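Local coordinates for protein toll (Drosophila melanogaster, PDB 4LXR), which binds activated spaetzle C-106 through its extracellular leucine-rich repeat region, setting embryonic dorsal-ventral polarity and triggering antifungal immune signalling, at residues A[71-76]-A[99-104]; A[185-190]-A[208-213]; A[388-393]-A[412-417]; A[627-632]-A[652-657]. All coordinates share one frame; numbering follows the deposited sequence.

Contact 1 (A[71-76]-A[99-104])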
# COMPACT_ATOMS: atom_id res chain seq x y z
N GLU A 71 -37.29 -17.12 -23.13
CA GLU A 71 -36.21 -16.47 -23.84
C GLU A 71 -35.00 -16.19 -22.95
O GLU A 71 -35.13 -15.67 -21.84
CB GLU A 71 -36.66 -15.18 -24.53
CG GLU A 71 -35.58 -14.58 -25.44
CD GLU A 71 -36.09 -13.50 -26.37
OE1 GLU A 71 -37.32 -13.27 -26.40
OE2 GLU A 71 -35.26 -12.88 -27.07
N VAL A 72 -33.82 -16.54 -23.43
CA VAL A 72 -32.62 -16.32 -22.64
C VAL A 72 -31.43 -16.06 -23.58
O VAL A 72 -31.34 -16.66 -24.65
CB VAL A 72 -32.39 -17.50 -21.67
CG1 VAL A 72 -31.79 -18.72 -22.39
CG2 VAL A 72 -31.54 -17.07 -20.51
N ASP A 73 -30.54 -15.15 -23.20
CA ASP A 73 -29.45 -14.70 -24.08
C ASP A 73 -28.32 -15.72 -24.24
O ASP A 73 -27.86 -16.01 -25.35
CB ASP A 73 -28.90 -13.35 -23.59
CG ASP A 73 -27.54 -12.99 -24.19
OD1 ASP A 73 -27.46 -12.72 -25.41
OD2 ASP A 73 -26.55 -12.96 -23.43
N ARG A 74 -27.90 -16.28 -23.12
CA ARG A 74 -26.73 -17.13 -23.07
C ARG A 74 -27.06 -18.48 -22.42
O ARG A 74 -27.66 -18.53 -21.35
CB ARG A 74 -25.62 -16.40 -22.30
CG ARG A 74 -24.29 -17.14 -22.28
CD ARG A 74 -23.18 -16.29 -21.67
NE ARG A 74 -23.23 -16.29 -20.21
CZ ARG A 74 -23.50 -15.22 -19.47
NH1 ARG A 74 -23.53 -15.32 -18.15
NH2 ARG A 74 -23.74 -14.05 -20.06
N VAL A 75 -26.68 -19.57 -23.09
CA VAL A 75 -26.73 -20.89 -22.45
C VAL A 75 -25.32 -21.36 -22.28
O VAL A 75 -24.55 -21.40 -23.24
CB VAL A 75 -27.47 -21.93 -23.29
CG1 VAL A 75 -27.39 -23.30 -22.60
CG2 VAL A 75 -28.90 -21.53 -23.49
N GLN A 76 -24.96 -21.70 -21.05
CA GLN A 76 -23.62 -22.20 -20.78
C GLN A 76 -23.73 -23.59 -20.19
O GLN A 76 -24.34 -23.77 -19.14
CB GLN A 76 -22.88 -21.28 -19.81
CG GLN A 76 -21.46 -21.72 -19.50
CD GLN A 76 -20.72 -20.74 -18.61
OE1 GLN A 76 -20.93 -20.70 -17.39
NE2 GLN A 76 -19.86 -19.94 -19.20
N SER A 99 -34.72 -19.41 -28.26
CA SER A 99 -33.87 -18.53 -29.05
C SER A 99 -32.66 -17.95 -28.33
O SER A 99 -32.55 -16.73 -28.14
CB SER A 99 -34.71 -17.39 -29.64
OG SER A 99 -35.24 -16.57 -28.62
N PRO A 100 -31.74 -18.82 -27.90
CA PRO A 100 -30.53 -18.27 -27.29
C PRO A 100 -29.67 -17.60 -28.35
O PRO A 100 -29.78 -17.94 -29.52
CB PRO A 100 -29.83 -19.52 -26.76
CG PRO A 100 -30.23 -20.58 -27.73
CD PRO A 100 -31.68 -20.28 -28.02
N THR A 101 -28.82 -16.68 -27.94
CA THR A 101 -27.91 -15.95 -28.81
C THR A 101 -26.52 -16.61 -28.77
O THR A 101 -25.72 -16.56 -29.72
CB THR A 101 -27.82 -14.48 -28.31
OG1 THR A 101 -28.87 -13.71 -28.89
CG2 THR A 101 -26.48 -13.83 -28.64
N THR A 102 -26.24 -17.22 -27.63
CA THR A 102 -24.92 -17.70 -27.29
C THR A 102 -25.05 -19.09 -26.70
O THR A 102 -25.86 -19.32 -25.81
CB THR A 102 -24.26 -16.76 -26.25
OG1 THR A 102 -23.98 -15.50 -26.87
CG2 THR A 102 -22.96 -17.33 -25.70
N LEU A 103 -24.27 -20.02 -27.24
CA LEU A 103 -24.13 -21.35 -26.64
C LEU A 103 -22.67 -21.58 -26.32
O LEU A 103 -21.80 -21.48 -27.21
CB LEU A 103 -24.62 -22.46 -27.59
CG LEU A 103 -24.39 -23.91 -27.08
CD1 LEU A 103 -25.15 -24.20 -25.76
CD2 LEU A 103 -24.75 -24.98 -28.16
N ILE A 104 -22.40 -21.89 -25.05
CA ILE A 104 -21.07 -22.27 -24.57
C ILE A 104 -21.15 -23.73 -24.13
O ILE A 104 -22.08 -24.14 -23.43
CB ILE A 104 -20.66 -21.37 -23.39
CG1 ILE A 104 -20.37 -19.95 -23.90
CG2 ILE A 104 -19.46 -21.96 -22.62
CD1 ILE A 104 -20.62 -18.91 -22.90
O HOH W 1 -23.92 -14.01 -24.31
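R74 and T102 lie side by side on one face of a pair of parallel strands, R74 CG 3.7 Å from T102 CG2. R74 CG stands anti to the backbone N (chi1 -175°), and farther out CD comes 3.9 Å from I104 CD1. Q76 continues this face, its CG 3.7 Å from I104 CG2. On the other face the two methyls of V75 divide the work: CG2 meets P100 CB at 3.9 Å, while CG1 packs on L103 CD1. Compact apolar residues suit this buried side.

Backbone bonds fix the register. V75 N gives a nearly straight bond to T102 O and V75 O accepts from I104 N; D73 O, where the chain turns a corner, takes T101 N at 2.8 Å and, weakly, T102 N. A water donates to D73 OD2 and accepts from T102 OG1 at 3.0 Å, which ties the carboxylate to the neighbouring strand. D73 OD1 receives the backbone N of G3 of the spaetzle C-106 chain, and R74 NE makes a long, weak ion pair with D5 of that chain. An alanine at R74 would probably thin the packing over T102 CG2 and I104 CD1 and leave D5 of spaetzle C-106 without this charge partner.

Strands 74-78 and 102-106 belong to the N-terminal part of the ectodomain's long parallel strand run, between strands 47-52 and 127-131; Q49 holds Q76 OE1. Apolar groups fill one face, while the other, with D73 at the corner, offers spaetzle C-106 one acceptor, D73 OD1, and the weakly paired charge of R74.

Contact 2 (A[185-190]-A[208-213]); sequences MPRGIF and NLTKHD
M185 packs on both D213 and L209. Its CB lies 3.7 Å from D213 CG, and the thioether chain, bent at chi2 and chi3 (73° and 62°), brings CE to 3.8 Å from L209 CD2; a flexible methionine fills such a bend easily. Waters link its backbone to the D213 carboxylate, one between M185 N and OD2, another between M185 O and OD1. At P186 a third water donates to P186 O and to D213 O.

R187 reaches across from the surface to form a salt bridge with D213, although the modelled 2.4 Å from NH1 to OD1 is so short that its exact geometry is doubtful. H212 CD2 sits 3.1 Å above one guanidinium face, offset toward the rim, with the ring and guanidinium planes 63° apart. D213 is held from within its own turn too, T210 N donating to OD2 from above the carboxylate plane. F190 then presents its ring edge to D213 O, CE2 3.3 Å away.

The two segments belong to consecutive leucine-rich repeats, the second and third. Segment 185-190 is a loop between strands 174-176 and 198-200; segment 208-213, with its 3-10 turn, comes between strands 198-200 and 222-224. L201 and F214 pack on M185, and A217 on F190.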
# COMPACT_ATOMS: atom_id res chain seq x y z
N MET A 185 -1.55 -21.61 -40.89
CA MET A 185 -2.79 -20.96 -41.25
C MET A 185 -3.53 -21.79 -42.30
O MET A 185 -2.95 -22.17 -43.32
CB MET A 185 -2.52 -19.56 -41.82
CG MET A 185 -3.76 -18.68 -41.88
SD MET A 185 -4.22 -18.15 -40.22
CE MET A 185 -2.75 -17.22 -39.80
N PRO A 186 -4.81 -22.08 -42.06
CA PRO A 186 -5.64 -22.70 -43.10
C PRO A 186 -5.66 -21.82 -44.34
O PRO A 186 -5.71 -20.60 -44.22
CB PRO A 186 -7.04 -22.76 -42.45
CG PRO A 186 -6.77 -22.74 -40.99
CD PRO A 186 -5.56 -21.84 -40.82
N ARG A 187 -5.61 -22.41 -45.53
CA ARG A 187 -5.52 -21.64 -46.75
C ARG A 187 -6.88 -21.25 -47.31
O ARG A 187 -7.85 -21.99 -47.15
CB ARG A 187 -4.74 -22.41 -47.82
CG ARG A 187 -3.26 -22.57 -47.52
CD ARG A 187 -2.55 -21.23 -47.40
NE ARG A 187 -1.10 -21.40 -47.57
CZ ARG A 187 -0.20 -20.44 -47.37
NH1 ARG A 187 -0.59 -19.23 -46.99
NH2 ARG A 187 1.09 -20.68 -47.55
N GLY A 188 -6.92 -20.10 -47.97
CA GLY A 188 -8.10 -19.61 -48.66
C GLY A 188 -9.37 -19.48 -47.82
O GLY A 188 -10.46 -19.78 -48.30
N ILE A 189 -9.24 -19.05 -46.57
CA ILE A 189 -10.42 -18.97 -45.71
C ILE A 189 -11.03 -17.57 -45.62
O ILE A 189 -12.23 -17.41 -45.44
CB ILE A 189 -10.13 -19.49 -44.28
CG1 ILE A 189 -9.14 -18.57 -43.55
CG2 ILE A 189 -9.62 -20.93 -44.33
CD1 ILE A 189 -8.80 -19.05 -42.15
N PHE A 190 -10.19 -16.55 -45.76
CA PHE A 190 -10.63 -15.17 -45.54
C PHE A 190 -11.68 -14.67 -46.54
O PHE A 190 -12.53 -13.84 -46.21
CB PHE A 190 -9.42 -14.26 -45.50
CG PHE A 190 -8.52 -14.53 -44.33
CD1 PHE A 190 -8.90 -14.17 -43.05
CD2 PHE A 190 -7.30 -15.15 -44.52
CE1 PHE A 190 -8.07 -14.42 -41.98
CE2 PHE A 190 -6.47 -15.41 -43.46
CZ PHE A 190 -6.85 -15.04 -42.18
N ASN A 208 5.69 -20.67 -39.03
CA ASN A 208 5.95 -20.54 -40.46
C ASN A 208 5.01 -19.56 -41.16
O ASN A 208 4.61 -19.79 -42.29
CB ASN A 208 5.89 -21.91 -41.15
CG ASN A 208 7.01 -22.85 -40.70
OD1 ASN A 208 6.77 -23.83 -39.98
ND2 ASN A 208 8.24 -22.55 -41.12
N LEU A 209 4.64 -18.48 -40.48
CA LEU A 209 3.74 -17.50 -41.06
C LEU A 209 4.45 -16.76 -42.19
O LEU A 209 5.61 -16.36 -42.04
CB LEU A 209 3.27 -16.51 -39.99
CG LEU A 209 2.33 -17.04 -38.91
CD1 LEU A 209 2.07 -15.93 -37.89
CD2 LEU A 209 1.00 -17.56 -39.50
N THR A 210 3.76 -16.65 -43.32
CA THR A 210 4.23 -15.89 -44.46
C THR A 210 3.09 -15.02 -44.98
O THR A 210 1.92 -15.21 -44.60
CB THR A 210 4.76 -16.80 -45.62
OG1 THR A 210 3.76 -17.77 -45.96
CG2 THR A 210 6.03 -17.52 -45.21
N LYS A 211 3.44 -14.07 -45.85
CA LYS A 211 2.52 -13.09 -46.41
C LYS A 211 1.26 -13.74 -47.01
O LYS A 211 0.14 -13.30 -46.74
CB LYS A 211 3.27 -12.26 -47.45
CG LYS A 211 2.43 -11.50 -48.45
CD LYS A 211 3.35 -10.72 -49.40
CE LYS A 211 2.59 -10.19 -50.62
NZ LYS A 211 3.37 -9.19 -51.41
N HIS A 212 1.45 -14.81 -47.75
CA HIS A 212 0.33 -15.50 -48.39
C HIS A 212 -0.71 -16.03 -47.40
O HIS A 212 -1.87 -16.24 -47.78
CB HIS A 212 0.85 -16.66 -49.27
CG HIS A 212 -0.21 -17.32 -50.09
ND1 HIS A 212 -0.85 -16.68 -51.14
CD2 HIS A 212 -0.75 -18.56 -50.02
CE1 HIS A 212 -1.73 -17.51 -51.68
NE2 HIS A 212 -1.69 -18.65 -51.02
N ASP A 213 -0.31 -16.23 -46.15
CA ASP A 213 -1.22 -16.75 -45.13
C ASP A 213 -2.40 -15.80 -44.91
O ASP A 213 -3.51 -16.23 -44.55
CB ASP A 213 -0.48 -17.01 -43.80
CG ASP A 213 0.34 -18.31 -43.82
OD1 ASP A 213 0.07 -19.19 -44.66
OD2 ASP A 213 1.24 -18.46 -42.96
O HOH W 2 1.15 -20.70 -41.67
O HOH W 3 -0.50 -21.87 -44.35
O HOH W 4 -5.29 -18.17 -45.47

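Contact 3 (A[388-393]-A[412-417])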
# COMPACT_ATOMS: atom_id res chain seq x y z
N ASN A 388 2.87 20.52 -18.65
CA ASN A 388 1.65 19.75 -18.38
C ASN A 388 1.85 18.51 -17.50
O ASN A 388 0.86 17.83 -17.15
CB ASN A 388 0.97 19.32 -19.68
CG ASN A 388 0.02 20.37 -20.21
OD1 ASN A 388 0.32 21.55 -20.19
ND2 ASN A 388 -1.15 19.93 -20.67
N LEU A 389 3.09 18.17 -17.20
CA LEU A 389 3.38 16.97 -16.42
C LEU A 389 2.63 17.00 -15.08
O LEU A 389 2.65 18.01 -14.39
CB LEU A 389 4.88 16.83 -16.18
CG LEU A 389 5.33 15.48 -15.64
CD1 LEU A 389 5.01 14.37 -16.64
CD2 LEU A 389 6.83 15.51 -15.30
N VAL A 390 1.95 15.92 -14.73
CA VAL A 390 1.14 15.89 -13.52
C VAL A 390 1.80 15.01 -12.44
O VAL A 390 1.92 15.43 -11.28
CB VAL A 390 -0.30 15.41 -13.82
CG1 VAL A 390 -1.12 15.33 -12.54
CG2 VAL A 390 -0.97 16.36 -14.82
N THR A 391 2.25 13.82 -12.82
CA THR A 391 3.02 13.02 -11.87
C THR A 391 4.36 12.56 -12.43
O THR A 391 4.45 12.12 -13.58
CB THR A 391 2.22 11.85 -11.22
OG1 THR A 391 2.67 10.60 -11.72
CG2 THR A 391 0.76 12.00 -11.42
N LEU A 392 5.40 12.73 -11.61
CA LEU A 392 6.77 12.35 -11.92
C LEU A 392 7.23 11.32 -10.89
O LEU A 392 7.22 11.58 -9.67
CB LEU A 392 7.69 13.59 -11.87
CG LEU A 392 9.18 13.36 -12.13
CD1 LEU A 392 9.40 12.70 -13.52
CD2 LEU A 392 10.00 14.67 -12.01
N VAL A 393 7.61 10.14 -11.37
CA VAL A 393 8.05 9.06 -10.48
C VAL A 393 9.50 8.73 -10.77
O VAL A 393 9.84 8.32 -11.89
CB VAL A 393 7.17 7.79 -10.61
CG1 VAL A 393 7.58 6.74 -9.57
CG2 VAL A 393 5.71 8.13 -10.44
N GLY A 412 2.39 22.48 -13.80
CA GLY A 412 1.30 21.52 -13.78
C GLY A 412 1.51 20.37 -12.81
O GLY A 412 0.57 19.63 -12.53
N LEU A 413 2.74 20.22 -12.30
CA LEU A 413 3.09 19.06 -11.47
C LEU A 413 2.33 19.01 -10.15
O LEU A 413 2.25 20.00 -9.43
CB LEU A 413 4.59 19.00 -11.21
CG LEU A 413 5.13 17.62 -10.77
CD1 LEU A 413 5.01 16.59 -11.88
CD2 LEU A 413 6.56 17.72 -10.32
N ARG A 414 1.77 17.85 -9.83
CA ARG A 414 0.95 17.67 -8.64
C ARG A 414 1.49 16.56 -7.70
O ARG A 414 1.29 16.61 -6.49
CB ARG A 414 -0.50 17.37 -9.04
CG ARG A 414 -1.19 18.51 -9.82
CD ARG A 414 -1.35 19.78 -8.96
NE ARG A 414 -1.84 20.92 -9.74
CZ ARG A 414 -1.08 21.89 -10.23
NH1 ARG A 414 0.24 21.89 -10.04
NH2 ARG A 414 -1.63 22.88 -10.92
N HIS A 415 2.16 15.57 -8.27
CA HIS A 415 2.63 14.42 -7.52
C HIS A 415 4.07 14.08 -7.88
O HIS A 415 4.37 13.64 -9.00
CB HIS A 415 1.73 13.21 -7.78
CG HIS A 415 0.27 13.49 -7.57
ND1 HIS A 415 -0.27 13.67 -6.31
CD2 HIS A 415 -0.75 13.63 -8.44
CE1 HIS A 415 -1.57 13.90 -6.43
NE2 HIS A 415 -1.89 13.88 -7.71
N LEU A 416 4.97 14.30 -6.92
CA LEU A 416 6.39 14.15 -7.13
C LEU A 416 6.96 13.08 -6.20
O LEU A 416 7.00 13.25 -4.99
CB LEU A 416 7.09 15.50 -6.92
CG LEU A 416 8.62 15.50 -7.06
CD1 LEU A 416 9.05 14.87 -8.40
CD2 LEU A 416 9.15 16.91 -6.93
N HIS A 417 7.39 11.96 -6.78
CA HIS A 417 7.96 10.85 -6.01
C HIS A 417 9.45 10.72 -6.24
O HIS A 417 9.90 10.32 -7.33
CB HIS A 417 7.27 9.54 -6.37
CG HIS A 417 5.79 9.57 -6.17
ND1 HIS A 417 5.19 9.14 -5.00
CD2 HIS A 417 4.79 9.99 -6.97
CE1 HIS A 417 3.88 9.29 -5.11
NE2 HIS A 417 3.61 9.81 -6.29
O HOH W 5 4.25 20.31 -14.91
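In the parallel strand ladder of the leucine-rich repeats, L392 of repeat 11 and L416 of repeat 12 lie side by side, with L392 CD2 3.7 Å from L416 CD1. L413 sets a second leucine into the same interior: its CD1 meets L389 CG at 3.9 Å and rests on L392 CB. Strands 391-393 and 415-417 run 4° from parallel, joined by backbone hydrogen bonds from L392 N to H415 O and from H417 N to L392 O. V390 O accepts twice, from H415 N and from R414 N, the latter at 2.8 Å on a lone pair.

Such repeats superpose equivalent leucines along the core, while the alternate residues line the concave face. There T391 CG2 approaches the H415 ring edge at CD2, 3.7 Å away, and V393 CG2 comes to CD2 of H417. H415 ND1 is hydrogen-bonded to T450 OG1 on the next strand, 450-452.

At the turn, G412 suits its place because a CB would press on N388 and L389. R414, whose chi2 of -65° turns CD back, ends with NH1 donating to L413 O at 2.8 Å, from above the carbonyl plane, and to N411 O. An alanine here would probably leave L413 O and N411 O without that donor and take the CG contact from V390 CG1. A water bridges L389 O and, weakly, G412 N.

Contact 4 (A[627-632]-A[652-657]). With NAG (2-acetamido-2-deoxy-beta-D-glucopyranose), chain G.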
# COMPACT_ATOMS: atom_id res chain seq x y z
N ASN A 627 29.97 8.83 54.15
CA ASN A 627 31.20 9.08 54.90
C ASN A 627 31.47 10.56 55.15
O ASN A 627 32.54 10.92 55.61
CB ASN A 627 32.38 8.48 54.14
CG ASN A 627 32.55 9.09 52.75
OD1 ASN A 627 31.64 9.74 52.22
ND2 ASN A 627 33.72 8.87 52.14
N LEU A 628 30.51 11.42 54.82
CA LEU A 628 30.75 12.85 54.94
C LEU A 628 30.58 13.36 56.37
O LEU A 628 29.60 13.02 57.06
CB LEU A 628 29.86 13.65 53.98
CG LEU A 628 30.07 13.38 52.49
CD1 LEU A 628 29.33 14.41 51.65
CD2 LEU A 628 31.55 13.33 52.13
N THR A 629 31.54 14.17 56.81
CA THR A 629 31.47 14.82 58.12
C THR A 629 31.06 16.28 57.95
O THR A 629 30.55 16.90 58.87
CB THR A 629 32.80 14.71 58.88
OG1 THR A 629 33.86 15.30 58.11
CG2 THR A 629 33.15 13.25 59.14
N HIS A 630 31.26 16.80 56.74
CA HIS A 630 30.89 18.18 56.43
C HIS A 630 30.15 18.27 55.11
O HIS A 630 30.26 17.39 54.25
CB HIS A 630 32.14 19.07 56.37
CG HIS A 630 32.84 19.22 57.67
ND1 HIS A 630 33.97 18.51 58.00
CD2 HIS A 630 32.57 20.01 58.74
CE1 HIS A 630 34.37 18.85 59.21
NE2 HIS A 630 33.54 19.76 59.68
N VAL A 631 29.38 19.34 54.95
CA VAL A 631 28.72 19.63 53.69
C VAL A 631 29.77 20.09 52.68
O VAL A 631 30.46 21.08 52.91
CB VAL A 631 27.67 20.74 53.85
CG1 VAL A 631 27.14 21.17 52.49
CG2 VAL A 631 26.53 20.26 54.76
N PRO A 632 29.90 19.35 51.57
CA PRO A 632 30.93 19.69 50.57
C PRO A 632 30.58 20.96 49.81
O PRO A 632 29.43 21.40 49.85
CB PRO A 632 30.90 18.49 49.63
CG PRO A 632 29.52 17.97 49.73
CD PRO A 632 29.09 18.20 51.16
N THR A 652 27.71 11.08 57.96
CA THR A 652 27.96 11.38 59.37
C THR A 652 28.30 12.85 59.63
O THR A 652 29.35 13.17 60.21
CB THR A 652 29.07 10.48 60.00
OG1 THR A 652 30.30 10.65 59.28
CG2 THR A 652 28.65 9.02 59.99
N LEU A 653 27.42 13.74 59.17
CA LEU A 653 27.63 15.17 59.30
C LEU A 653 27.77 15.59 60.76
O LEU A 653 26.90 15.28 61.59
CB LEU A 653 26.48 15.95 58.66
CG LEU A 653 26.33 15.98 57.14
CD1 LEU A 653 25.08 16.76 56.75
CD2 LEU A 653 27.55 16.58 56.50
N LEU A 654 28.85 16.30 61.06
CA LEU A 654 29.11 16.72 62.43
C LEU A 654 28.49 18.08 62.72
O LEU A 654 28.02 18.34 63.82
CB LEU A 654 30.61 16.75 62.70
CG LEU A 654 31.34 15.41 62.54
CD1 LEU A 654 32.82 15.60 62.76
CD2 LEU A 654 30.76 14.35 63.49
N ARG A 655 28.47 18.94 61.70
CA ARG A 655 27.92 20.28 61.85
C ARG A 655 27.48 20.78 60.47
O ARG A 655 27.86 20.21 59.45
CB ARG A 655 28.99 21.20 62.45
CG ARG A 655 28.50 22.57 62.89
CD ARG A 655 29.64 23.42 63.46
NE ARG A 655 30.37 22.75 64.54
CZ ARG A 655 29.89 22.57 65.77
NH1 ARG A 655 28.68 23.01 66.09
NH2 ARG A 655 30.63 21.95 66.68
N LEU A 656 26.64 21.81 60.44
CA LEU A 656 26.27 22.46 59.19
C LEU A 656 27.12 23.71 59.00
O LEU A 656 27.60 24.29 59.98
CB LEU A 656 24.78 22.82 59.20
CG LEU A 656 23.79 21.65 59.22
CD1 LEU A 656 22.36 22.15 59.31
CD2 LEU A 656 23.98 20.76 57.99
N PRO A 657 27.33 24.14 57.75
CA PRO A 657 28.05 25.40 57.54
C PRO A 657 27.09 26.56 57.77
O PRO A 657 25.90 26.32 57.97
CB PRO A 657 28.46 25.32 56.07
CG PRO A 657 27.39 24.51 55.43
CD PRO A 657 26.96 23.49 56.47
C1 NAG G . 28.54 9.36 64.26
C2 NAG G . 29.96 8.87 64.56
C3 NAG G . 30.00 7.34 64.56
C4 NAG G . 28.93 6.76 65.47
C5 NAG G . 27.56 7.37 65.14
C6 NAG G . 26.48 6.97 66.12
C7 NAG G . 31.53 10.57 63.70
C8 NAG G . 32.44 10.94 62.57
N2 NAG G . 30.89 9.40 63.58
O3 NAG G . 31.28 6.88 64.96
O4 NAG G . 28.88 5.36 65.27
O5 NAG G . 27.64 8.80 65.19
O6 NAG G . 25.42 6.29 65.47
O7 NAG G . 31.36 11.30 64.68
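V631 and P657 meet at about a right angle, V631 CG2 resting 3.7 Å from P657 CD. The same methyl touches L656 CD2 at 4.1 Å, their side chains slanting across one another; CG2 is placed beside the backbone N of V631, while CG1 stands anti to it (chi1 172°). A branched valine can thus serve a rigid proline ring and a leucine tip together. L653 turns CD2 under the backbone instead, 3.4 Å from H630 C.

Toward the surface, T629 CB lies 4.0 Å from L654 CD1, and T629 CG2 faces T652 OG1. The backbone fastens this end: L654 N gives T629 O a nearly straight bond (173°) of 2.8 Å. T652 N also points to L628 O, but the position of that oxygen is uncertain. On its outer side L654 CD2 touches O7 of an N-acetylglucosamine at 3.3 Å, a sugar of the receptor's own glycan that H698 also binds.

N651 and N675 hold the backbone N of L628 and L653 through their OD1 atoms. These are the asparagines of the LxxLxLxxNxL consensus, and the pairing stacks the N-terminal cap (LRRNT) of the second block on repeat 16 in the manner of successive solenoid turns.

The contacts follow one another along the chain in series, each closing before the next opens. Contacts 1 and 3 lie on the same long run of parallel strands, their centres about 49 Å apart; contact 2 joins turns between strands of that same run, about 33 Å from contact 1 and 48 Å from contact 3, centre to centre. Contact 4 belongs to the second, shorter block, opened by the LRRNT cap with strands 609-613 and 618-622, about 107 Å from contact 1 between centres. Side-by-side stacking of successive turns thus recurs in both blocks, as strand pairing in contacts 1 and 3 and between loops in contacts 2 and 4, while of the four only contact 1 meets spaetzle C-106.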